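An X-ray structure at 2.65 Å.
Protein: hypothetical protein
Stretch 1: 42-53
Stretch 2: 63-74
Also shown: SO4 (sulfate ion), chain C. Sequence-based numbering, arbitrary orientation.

Stretch 1 (42-53) GELTVMGLPYVQ
Stretch 2 63-74: YRVVGYTTVAPS

The apolar centre of the contact is the ring of Tyr-68, which follows Gly-67 in stretch 2. Its chi1 of -80° (m) and chi2 of -90° carry the end of the side chain nearer to stretch 1 than its sideways CA-to-CB bond would suggest. Pro-50 CD lies 3.4 Å from the centroid of the Tyr-68 ring (CG, CD1, CD2, CE1, CE2, CZ) and 8° off its normal, a CH-pi contact squarely over the face. Val-46 (chi1 t) meets the ring edge, CG1 to Tyr-68 CD1 at 3.8 Å, and Leu-49 (m, t) brings CD2 to 3.6 Å from Tyr-68 CE1. The compact proline ring, C-gamma endo, suits this place because CD can sit directly over an aromatic face, and its lack of an amide hydrogen costs no backbone hydrogen bond across the stretches.

A second CH-pi contact joins Tyr-51 and Val-66. With chi1 59° (p) and chi2 -86°, the tyrosine folds over its neighbour, so that Val-66 CB (chi1 t) stands 3.8 Å from the centroid of the Tyr-51 ring, 19° off the normal. On the other face of the sheet, Val-52 (t) is paired with Val-65 (p), and Val-52 CG1 reaches Tyr-63 CD1 at 3.8 Å; all three residues are buried. Toward the other end, Leu-44 (m, t) places CD2 3.8 Å from Ala-72 CB. Selenomethionine Met-47 packs CG against Val-71 CG2 at 3.4 Å before its end leads away.

These side chains are positioned by two antiparallel strand pairings. Strand 44-48 runs at 143° to the strand containing Thr-70 and Val-71, their axes approaching to 4.4 Å; strand 51-53, which continues later in the chain, runs at 151° to the strand containing Arg-64 and Val-65, approaching to 4.8 Å. Thr-45 N donates to Val-71 O and Val-71 N to Thr-45 O, both at 2.8 Å. Val-46 opposes Thr-70 in a non-hydrogen-bonded pair, CA to CA 4.6 Å. The register then shifts by one in a beta bulge: Thr-69 O accepts from both Met-47 N (2.8 Å) and Gly-48 N (3.1 Å), while Thr-69 N donates to Gly-48 O at 3.1 Å. Met-47 has phi/psi -85/-35, departing from extended geometry; Gly-48 returns to -148/153. An ideal CB on Gly-48 would lie a tight 3.4 Å from Thr-69 CB.

Further along, past Pro-50, Tyr-51 N to Val-66 O and Val-66 N to Tyr-51 O are each 3.0 Å. Gln-53 N donates to Arg-64 O at 3.0 Å, and Arg-64 N to Gln-53 O at 2.9 Å.

The polar edge is formed by Gln-53 and Arg-64. Gln-53 (p, t) brings NE2 to 4.1 Å from Arg-64 NE, a contact at the edge of the guanidinium between two donors and not a hydrogen bond. Arg-64 extends through t, t, m to a sulfate, probably from the crystallisation liquor: NH1 donates to SO4 O2 at 3.2 Å and NH2 to SO4 O4 at 3.1 Å. The contact buries 1042 Å², both sides summed.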

# COMPACT_ATOMS: atom_id res chain seq x y z
N GLY A 42 -7.26 -16.20 -5.92
CA GLY A 42 -8.26 -15.25 -6.35
C GLY A 42 -7.74 -13.86 -6.64
O GLY A 42 -6.71 -13.68 -7.30
N GLU A 43 -8.45 -12.86 -6.12
CA GLU A 43 -8.40 -11.50 -6.63
C GLU A 43 -8.42 -10.47 -5.53
O GLU A 43 -8.85 -10.76 -4.40
CB GLU A 43 -9.59 -11.28 -7.57
CG GLU A 43 -10.95 -11.59 -6.95
CD GLU A 43 -12.10 -11.59 -7.95
OE1 GLU A 43 -11.85 -11.77 -9.16
OE2 GLU A 43 -13.26 -11.43 -7.51
N LEU A 44 -7.97 -9.27 -5.85
CA LEU A 44 -8.04 -8.13 -4.94
C LEU A 44 -9.24 -7.25 -5.26
O LEU A 44 -9.57 -7.05 -6.43
CB LEU A 44 -6.77 -7.28 -5.04
CG LEU A 44 -5.44 -7.90 -4.60
CD1 LEU A 44 -4.29 -6.97 -4.96
CD2 LEU A 44 -5.44 -8.19 -3.11
N THR A 45 -9.88 -6.73 -4.22
CA THR A 45 -10.92 -5.71 -4.36
C THR A 45 -10.29 -4.36 -4.03
O THR A 45 -9.54 -4.25 -3.07
CB THR A 45 -12.07 -5.97 -3.37
OG1 THR A 45 -12.57 -7.30 -3.57
CG2 THR A 45 -13.20 -4.98 -3.58
N VAL A 46 -10.59 -3.34 -4.83
CA VAL A 46 -10.01 -2.01 -4.59
C VAL A 46 -10.88 -1.25 -3.59
O VAL A 46 -11.97 -0.77 -3.93
CB VAL A 46 -9.84 -1.21 -5.89
CG1 VAL A 46 -9.16 0.13 -5.62
CG2 VAL A 46 -9.03 -2.02 -6.90
N MSE A 47 -10.39 -1.14 -2.36
CA MSE A 47 -11.13 -0.56 -1.24
C MSE A 47 -11.00 0.93 -1.21
O MSE A 47 -11.92 1.63 -0.80
CB MSE A 47 -10.58 -1.11 0.08
CG MSE A 47 -11.64 -1.70 1.00
SE MSE A 47 -12.81 -0.28 1.70
CE MSE A 47 -11.49 0.41 3.00
N GLY A 48 -9.83 1.43 -1.60
CA GLY A 48 -9.54 2.86 -1.54
C GLY A 48 -8.61 3.29 -2.65
O GLY A 48 -7.81 2.50 -3.17
N LEU A 49 -8.73 4.56 -3.02
CA LEU A 49 -7.89 5.15 -4.05
C LEU A 49 -6.74 5.90 -3.39
O LEU A 49 -6.88 6.36 -2.26
CB LEU A 49 -8.72 6.10 -4.91
CG LEU A 49 -9.84 5.44 -5.71
CD1 LEU A 49 -10.60 6.49 -6.51
CD2 LEU A 49 -9.28 4.37 -6.63
N PRO A 50 -5.61 6.03 -4.10
CA PRO A 50 -4.46 6.71 -3.53
C PRO A 50 -4.66 8.21 -3.47
O PRO A 50 -5.46 8.76 -4.23
CB PRO A 50 -3.35 6.37 -4.51
CG PRO A 50 -4.05 6.30 -5.82
CD PRO A 50 -5.39 5.69 -5.52
N TYR A 51 -3.93 8.85 -2.57
CA TYR A 51 -4.00 10.29 -2.42
C TYR A 51 -2.71 10.79 -1.79
O TYR A 51 -1.95 10.02 -1.20
CB TYR A 51 -5.22 10.68 -1.57
CG TYR A 51 -5.23 10.09 -0.18
CD1 TYR A 51 -5.75 8.82 0.05
CD2 TYR A 51 -4.73 10.80 0.91
CE1 TYR A 51 -5.77 8.27 1.32
CE2 TYR A 51 -4.74 10.26 2.19
CZ TYR A 51 -5.26 8.99 2.38
OH TYR A 51 -5.28 8.45 3.65
N VAL A 52 -2.48 12.09 -1.93
CA VAL A 52 -1.30 12.73 -1.38
C VAL A 52 -1.74 13.62 -0.22
O VAL A 52 -2.85 14.16 -0.24
CB VAL A 52 -0.59 13.57 -2.45
CG1 VAL A 52 0.61 14.31 -1.88
CG2 VAL A 52 -0.17 12.69 -3.62
N GLN A 53 -0.89 13.76 0.79
CA GLN A 53 -1.15 14.70 1.87
C GLN A 53 0.13 15.37 2.35
O GLN A 53 1.22 14.84 2.17
CB GLN A 53 -1.89 14.02 3.03
CG GLN A 53 -1.13 12.91 3.71
CD GLN A 53 -1.88 12.33 4.89
OE1 GLN A 53 -3.08 12.06 4.81
NE2 GLN A 53 -1.18 12.10 5.99
N TYR A 63 5.63 16.18 1.07
CA TYR A 63 4.42 15.45 0.72
C TYR A 63 4.60 13.96 0.94
O TYR A 63 5.69 13.41 0.79
CB TYR A 63 4.06 15.70 -0.74
CG TYR A 63 3.51 17.07 -1.01
CD1 TYR A 63 2.24 17.43 -0.57
CD2 TYR A 63 4.24 18.01 -1.73
CE1 TYR A 63 1.71 18.69 -0.83
CE2 TYR A 63 3.72 19.27 -1.99
CZ TYR A 63 2.46 19.60 -1.54
OH TYR A 63 1.93 20.84 -1.80
N ARG A 64 3.49 13.31 1.29
CA ARG A 64 3.44 11.90 1.59
C ARG A 64 2.43 11.28 0.64
O ARG A 64 1.44 11.91 0.29
CB ARG A 64 2.96 11.73 3.03
CG ARG A 64 3.02 10.32 3.55
CD ARG A 64 2.31 10.20 4.89
NE ARG A 64 2.79 11.17 5.87
CZ ARG A 64 3.96 11.12 6.50
NH1 ARG A 64 4.83 10.14 6.25
NH2 ARG A 64 4.28 12.06 7.37
N VAL A 65 2.65 10.03 0.24
CA VAL A 65 1.70 9.35 -0.64
C VAL A 65 1.14 8.07 0.00
O VAL A 65 1.88 7.12 0.30
CB VAL A 65 2.27 9.09 -2.05
CG1 VAL A 65 3.54 8.25 -2.01
CG2 VAL A 65 1.23 8.44 -2.95
N VAL A 66 -0.17 8.09 0.24
CA VAL A 66 -0.92 6.91 0.63
C VAL A 66 -1.35 6.23 -0.66
O VAL A 66 -1.97 6.85 -1.52
CB VAL A 66 -2.17 7.28 1.45
CG1 VAL A 66 -3.03 6.05 1.72
CG2 VAL A 66 -1.78 7.97 2.75
N GLY A 67 -1.02 4.95 -0.81
CA GLY A 67 -1.31 4.22 -2.05
C GLY A 67 -2.71 3.65 -2.09
O GLY A 67 -3.55 3.96 -1.25
N TYR A 68 -2.95 2.80 -3.09
CA TYR A 68 -4.22 2.07 -3.18
C TYR A 68 -4.38 1.21 -1.96
O TYR A 68 -3.39 0.74 -1.38
CB TYR A 68 -4.25 1.18 -4.42
CG TYR A 68 -4.57 1.92 -5.70
CD1 TYR A 68 -5.89 2.07 -6.12
CD2 TYR A 68 -3.56 2.44 -6.48
CE1 TYR A 68 -6.19 2.74 -7.30
CE2 TYR A 68 -3.85 3.11 -7.65
CZ TYR A 68 -5.17 3.26 -8.05
OH TYR A 68 -5.45 3.93 -9.21
N THR A 69 -5.62 1.02 -1.54
CA THR A 69 -5.93 0.06 -0.50
C THR A 69 -6.67 -1.08 -1.18
O THR A 69 -7.71 -0.86 -1.80
CB THR A 69 -6.82 0.68 0.58
OG1 THR A 69 -6.14 1.81 1.17
CG2 THR A 69 -7.14 -0.34 1.66
N THR A 70 -6.10 -2.29 -1.12
CA THR A 70 -6.73 -3.46 -1.74
C THR A 70 -7.02 -4.52 -0.70
O THR A 70 -6.34 -4.61 0.32
CB THR A 70 -5.87 -4.07 -2.85
OG1 THR A 70 -4.62 -4.54 -2.33
CG2 THR A 70 -5.61 -3.05 -3.93
N VAL A 71 -8.05 -5.32 -0.97
CA VAL A 71 -8.55 -6.30 -0.02
C VAL A 71 -8.62 -7.68 -0.65
O VAL A 71 -9.24 -7.87 -1.69
CB VAL A 71 -9.95 -5.89 0.49
CG1 VAL A 71 -10.53 -6.96 1.40
CG2 VAL A 71 -9.86 -4.57 1.24
N ALA A 72 -7.98 -8.65 0.01
CA ALA A 72 -8.03 -10.04 -0.41
C ALA A 72 -8.85 -10.82 0.61
O ALA A 72 -9.07 -10.34 1.71
CB ALA A 72 -6.62 -10.62 -0.48
N PRO A 73 -9.31 -12.03 0.24
CA PRO A 73 -10.00 -12.85 1.24
C PRO A 73 -9.07 -13.27 2.39
O PRO A 73 -7.85 -13.20 2.24
CB PRO A 73 -10.48 -14.06 0.44
CG PRO A 73 -10.51 -13.59 -0.98
CD PRO A 73 -9.36 -12.64 -1.10
N SER A 74 -9.66 -13.70 3.50
CA SER A 74 -8.89 -13.91 4.73
C SER A 74 -8.03 -15.16 4.71
O SER A 74 -8.28 -16.09 3.94
CB SER A 74 -9.82 -13.95 5.95
OG SER A 74 -9.07 -13.83 7.16
S SO4 C . 8.08 10.40 8.04
O1 SO4 C . 8.94 10.42 6.83
O2 SO4 C . 7.23 9.19 8.06
O3 SO4 C . 8.94 10.38 9.24
O4 SO4 C . 7.24 11.61 8.05